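Local coordinates for protein nucleotidyl transferase (Methanothermobacter thermautotrophicus, PDB 6PLJ) that probably transfers nucleotidyl groups, with a likely role in pseudomurein cell wall synthesis, at residues G22-R34 and V70-H84. Numbering follows the deposited sequence.
With EDO (1,2-ethanediol), chain F; EDO (1,2-ethanediol), chain D; EDO (1,2-ethanediol), chain C.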
loop_
_atom_site.group_PDB
_atom_site.type_symbol
_atom_site.label_atom_id
_atom_site.label_comp_id
_atom_site.label_asym_id
_atom_site.label_seq_id
_atom_site.Cartn_x
_atom_site.Cartn_y
_atom_site.Cartn_z
ATOM N N GLY A 22 14.793 -6.581 -13.506
ATOM C CA GLY A 22 15.624 -6.897 -12.314
ATOM C C GLY A 22 16.844 -6.005 -12.110
ATOM O O GLY A 22 17.845 -6.453 -11.553
ATOM N N ASN A 23 16.766 -4.745 -12.539
ATOM C CA ASN A 23 17.848 -3.783 -12.315
ATOM C C ASN A 23 17.533 -2.820 -11.171
ATOM O O ASN A 23 18.447 -2.348 -10.502
ATOM C CB ASN A 23 18.164 -3.000 -13.590
ATOM C CG ASN A 23 18.740 -3.880 -14.691
ATOM O OD1 ASN A 23 19.675 -4.646 -14.460
ATOM N ND2 ASN A 23 18.188 -3.770 -15.894
ATOM N N MET A 24 16.257 -2.504 -10.946
ATOM C CA MET A 24 15.929 -1.566 -9.875
ATOM C C MET A 24 14.492 -1.733 -9.411
ATOM O O MET A 24 13.578 -1.821 -10.233
ATOM C CB MET A 24 16.175 -0.143 -10.366
ATOM C CG MET A 24 15.844 0.969 -9.381
ATOM S SD MET A 24 16.237 2.592 -10.041
ATOM C CE MET A 24 15.944 3.567 -8.568
ATOM N N ILE A 25 14.320 -1.779 -8.092
ATOM C CA ILE A 25 13.007 -1.973 -7.476
ATOM C C ILE A 25 12.649 -0.696 -6.729
ATOM O O ILE A 25 13.342 -0.287 -5.798
ATOM C CB ILE A 25 12.963 -3.177 -6.508
ATOM C CG1 ILE A 25 13.257 -4.481 -7.264
ATOM C CG2 ILE A 25 11.589 -3.253 -5.838
ATOM C CD1 ILE A 25 13.508 -5.670 -6.363
ATOM N N SER A 26 11.547 -0.064 -7.130
ATOM C CA SER A 26 11.069 1.143 -6.461
ATOM C C SER A 26 9.803 0.806 -5.711
ATOM O O SER A 26 8.943 0.098 -6.246
ATOM C CB SER A 26 10.711 2.211 -7.479
ATOM O OG SER A 26 11.838 2.587 -8.242
ATOM N N ALA A 27 9.665 1.305 -4.494
ATOM C CA ALA A 27 8.375 1.226 -3.823
ATOM C C ALA A 27 7.591 2.487 -4.081
ATOM O O ALA A 27 8.152 3.574 -4.186
ATOM C CB ALA A 27 8.532 1.003 -2.343
ATOM N N VAL A 28 6.281 2.326 -4.184
ATOM C CA VAL A 28 5.357 3.443 -4.256
ATOM C C VAL A 28 4.347 3.203 -3.144
ATOM O O VAL A 28 3.632 2.181 -3.157
ATOM C CB VAL A 28 4.671 3.528 -5.626
ATOM C CG1 VAL A 28 3.535 4.551 -5.596
ATOM C CG2 VAL A 28 5.693 3.876 -6.704
ATOM N N VAL A 29 4.311 4.112 -2.183
ATOM C CA VAL A 29 3.363 4.045 -1.079
ATOM C C VAL A 29 2.268 5.063 -1.345
ATOM O O VAL A 29 2.533 6.270 -1.452
ATOM C CB VAL A 29 4.048 4.317 0.274
ATOM C CG1 VAL A 29 3.031 4.284 1.414
ATOM C CG2 VAL A 29 5.173 3.305 0.501
ATOM N N ALA A 30 1.041 4.573 -1.469
ATOM C CA ALA A 30 -0.108 5.448 -1.670
ATOM C C ALA A 30 -0.573 5.951 -0.310
ATOM O O ALA A 30 -1.064 5.173 0.504
ATOM C CB ALA A 30 -1.213 4.710 -2.387
ATOM N N ALA A 31 -0.402 7.246 -0.072
ATOM C CA ALA A 31 -0.662 7.844 1.233
ATOM C C ALA A 31 -1.477 9.125 1.057
ATOM O O ALA A 31 -1.295 10.083 1.806
ATOM C CB ALA A 31 0.648 8.106 1.953
ATOM N N ALA A 32 -2.349 9.129 0.060
ATOM C CA ALA A 32 -3.003 10.366 -0.408
ATOM C C ALA A 32 -4.504 10.433 -0.216
ATOM O O ALA A 32 -5.088 11.480 -0.477
ATOM C CB ALA A 32 -2.690 10.590 -1.875
ATOM N N GLY A 33 -5.142 9.340 0.193
ATOM C CA GLY A 33 -6.582 9.274 0.200
ATOM C C GLY A 33 -7.234 9.771 1.476
ATOM O O GLY A 33 -6.586 9.909 2.522
ATOM N N ARG A 34 -8.541 9.992 1.390
ATOM C CA ARG A 34 -9.343 10.269 2.576
ATOM C C ARG A 34 -9.568 8.957 3.327
ATOM O O ARG A 34 -9.346 7.858 2.805
ATOM C CB ARG A 34 -10.691 10.887 2.205
ATOM C CG ARG A 34 -10.622 12.315 1.692
ATOM C CD ARG A 34 -12.027 12.804 1.355
ATOM N NE ARG A 34 -12.603 12.060 0.253
ATOM C CZ ARG A 34 -12.410 12.314 -1.046
ATOM N NH1 ARG A 34 -11.679 13.340 -1.460
ATOM N NH2 ARG A 34 -12.973 11.514 -1.945
ATOM N N VAL A 70 8.414 -0.954 4.242
ATOM C CA VAL A 70 8.778 -0.931 2.831
ATOM C C VAL A 70 10.299 -0.750 2.663
ATOM O O VAL A 70 10.950 -1.475 1.903
ATOM C CB VAL A 70 7.988 0.187 2.124
ATOM C CG1 VAL A 70 8.526 0.485 0.758
ATOM C CG2 VAL A 70 6.505 -0.193 2.061
ATOM N N LEU A 71 10.869 0.199 3.385
ATOM C CA LEU A 71 12.325 0.402 3.323
ATOM C C LEU A 71 13.068 -0.810 3.844
ATOM O O LEU A 71 14.094 -1.236 3.259
ATOM C CB LEU A 71 12.718 1.667 4.070
ATOM C CG LEU A 71 12.331 3.009 3.422
ATOM C CD1 LEU A 71 12.639 4.164 4.355
ATOM C CD2 LEU A 71 13.014 3.216 2.077
ATOM N N SER A 72 12.536 -1.425 4.898
ATOM C CA SER A 72 13.173 -2.633 5.435
ATOM C C SER A 72 13.085 -3.848 4.506
ATOM O O SER A 72 13.790 -4.828 4.718
ATOM C CB SER A 72 12.584 -2.970 6.800
ATOM O OG SER A 72 12.864 -1.927 7.712
ATOM N N ALA A 73 12.232 -3.793 3.472
ATOM C CA ALA A 73 12.110 -4.859 2.508
ATOM C C ALA A 73 13.201 -4.828 1.445
ATOM O O ALA A 73 13.195 -5.679 0.563
ATOM C CB ALA A 73 10.737 -4.819 1.841
ATOM N N GLY A 74 14.085 -3.825 1.484
ATOM C CA GLY A 74 15.267 -3.797 0.646
ATOM C C GLY A 74 15.105 -3.123 -0.701
ATOM O O GLY A 74 15.957 -3.284 -1.550
ATOM N N VAL A 75 14.013 -2.387 -0.905
ATOM C CA VAL A 75 13.823 -1.619 -2.137
ATOM C C VAL A 75 14.920 -0.572 -2.355
ATOM O O VAL A 75 15.524 -0.076 -1.397
ATOM C CB VAL A 75 12.433 -0.936 -2.172
ATOM C CG1 VAL A 75 11.342 -2.005 -2.169
ATOM C CG2 VAL A 75 12.273 0.080 -1.052
ATOM N N ASP A 76 15.164 -0.232 -3.616
ATOM C CA ASP A 76 16.209 0.743 -3.966
ATOM C C ASP A 76 15.804 2.182 -3.657
ATOM O O ASP A 76 16.655 3.032 -3.483
ATOM C CB ASP A 76 16.560 0.638 -5.445
ATOM C CG ASP A 76 17.213 -0.673 -5.783
ATOM O OD1 ASP A 76 18.275 -0.979 -5.211
ATOM O OD2 ASP A 76 16.695 -1.399 -6.627
ATOM N N GLU A 77 14.506 2.452 -3.631
ATOM C CA GLU A 77 13.980 3.767 -3.271
ATOM C C GLU A 77 12.535 3.608 -2.871
ATOM O O GLU A 77 11.908 2.613 -3.234
ATOM C CB GLU A 77 14.067 4.762 -4.430
ATOM C CG GLU A 77 13.132 4.416 -5.591
ATOM C CD GLU A 77 13.207 5.367 -6.756
ATOM O OE1 GLU A 77 13.802 6.457 -6.606
ATOM O OE2 GLU A 77 12.654 5.022 -7.818
ATOM N N CYS A 78 12.020 4.583 -2.128
ATOM C CA CYS A 78 10.621 4.609 -1.741
ATOM C C CYS A 78 10.023 5.970 -2.073
ATOM O O CYS A 78 10.470 7.002 -1.554
ATOM C CB CYS A 78 10.483 4.323 -0.254
ATOM S SG CYS A 78 8.754 4.223 0.280
ATOM N N ILE A 79 9.038 5.946 -2.966
ATOM C CA ILE A 79 8.233 7.092 -3.339
ATOM C C ILE A 79 6.995 7.052 -2.468
ATOM O O ILE A 79 6.422 5.987 -2.278
ATOM C CB ILE A 79 7.818 7.017 -4.835
ATOM C CG1 ILE A 79 8.995 7.395 -5.751
ATOM C CG2 ILE A 79 6.683 7.989 -5.149
ATOM C CD1 ILE A 79 10.246 6.591 -5.603
ATOM N N VAL A 80 6.592 8.195 -1.928
ATOM C CA VAL A 80 5.341 8.267 -1.183
ATOM C C VAL A 80 4.473 9.304 -1.859
ATOM O O VAL A 80 4.921 10.431 -2.086
ATOM C CB VAL A 80 5.546 8.649 0.284
ATOM C CG1 VAL A 80 4.207 8.711 0.992
ATOM C CG2 VAL A 80 6.472 7.665 0.981
ATOM N N VAL A 81 3.242 8.914 -2.182
ATOM C CA VAL A 81 2.300 9.798 -2.850
ATOM C C VAL A 81 1.382 10.359 -1.796
ATOM O O VAL A 81 0.722 9.597 -1.087
ATOM C CB VAL A 81 1.499 9.060 -3.927
ATOM C CG1 VAL A 81 0.605 10.031 -4.684
ATOM C CG2 VAL A 81 2.448 8.364 -4.896
ATOM N N THR A 82 1.321 11.685 -1.728
ATOM C CA THR A 82 0.523 12.369 -0.719
ATOM C C THR A 82 -0.571 13.194 -1.392
ATOM O O THR A 82 -0.569 13.392 -2.602
ATOM C CB THR A 82 1.414 13.265 0.171
ATOM O OG1 THR A 82 2.080 14.241 -0.642
ATOM C CG2 THR A 82 2.459 12.419 0.917
ATOM N N GLY A 83 -1.537 13.633 -0.601
ATOM C CA GLY A 83 -2.638 14.429 -1.138
ATOM C C GLY A 83 -3.487 14.922 0.004
ATOM O O GLY A 83 -3.289 16.026 0.510
ATOM N N HIS A 84 -4.403 14.076 0.444
ATOM C CA HIS A 84 -5.224 14.408 1.581
ATOM C C HIS A 84 -4.389 14.648 2.823
ATOM O O HIS A 84 -3.613 13.776 3.235
ATOM C CB HIS A 84 -6.253 13.333 1.877
ATOM C CG HIS A 84 -7.208 13.755 2.928
ATOM N ND1 HIS A 84 -8.055 14.833 2.749
ATOM C CD2 HIS A 84 -7.431 13.297 4.176
ATOM C CE1 HIS A 84 -8.759 15.008 3.850
ATOM N NE2 HIS A 84 -8.415 14.083 4.723
HETATM C C1 EDO F . -3.894 6.571 -1.657
HETATM O O1 EDO F . -3.348 7.611 -2.193
HETATM C C2 EDO F . -3.743 6.479 -0.268
HETATM O O2 EDO F . -4.076 5.162 0.020
HETATM C C1 EDO D . -10.143 9.404 -2.051
HETATM O O1 EDO D . -9.721 8.617 -0.940
HETATM C C2 EDO D . -9.342 10.693 -2.084
HETATM O O2 EDO D . -9.329 11.213 -3.411
HETATM C C1 EDO C . 13.401 -6.270 -2.585
HETATM O O1 EDO C . 14.551 -6.363 -1.735
HETATM C C2 EDO C . 13.217 -7.581 -3.340
HETATM O O2 EDO C . 14.473 -8.009 -3.875
HETATM O O HOH W 1 -1.336 12.764 2.106
#
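Two neighbouring parallel strands of the central sheet, 25-31 and 77-82, carry this contact; their axes approach to 4.6 Å at 22°. A27 and V29 each donate and accept across the gap: A27 N bonds E77 O, I79 N bonds A27 O, V29 N bonds I79 O and V81 N bonds V29 O, all four close to straight. At the entry to the ladder, D76 grips I25 twice: its OD2 takes I25 N through the anti lone pair at 2.8 Å, while its own N donates to I25 O. E77 reaches S26 with CG set between its backbone N and carbonyl carbon (chi1 68°) and the chain extended beyond; OE2 accepts from S26 OG at 2.6 Å, again on the anti lone pair, and also from G122 N. M24 CE lies 3.7 Å from that same OE2. With an alanine here, S26 OG and G122 N would probably lose the carboxylate oxygen they share. Helix 62-72 leads into strand 77-82, which pairs with 25-31 in the three-layer, Rossmann-like arrangement of MobA-type nucleotidyltransferases; the loop after strand 25-31, running through A32 and G33 to R34, corresponds to the family's glycine-rich nucleotide-binding signature and so probably lies at the NTP site. On the face bearing A27, V29 and A31, V29 CG2 meets C78 SG at 3.7 Å and A31 CB meets V80 CG1; on the other, V28 CG1 touches V81 CG2 at 4.0 Å and helix 110-120 covers V28 and A30. Beyond the strands, H84 N donates to A32 O at 2.8 Å, and one water links A31 O, G83 N and H84 O. R34 CG sits over the centre of the H84 ring, 3.8 Å from its centroid and 12° off the normal, a CH-pi contact; R34 NH1 forms a salt bridge with D107 OD1.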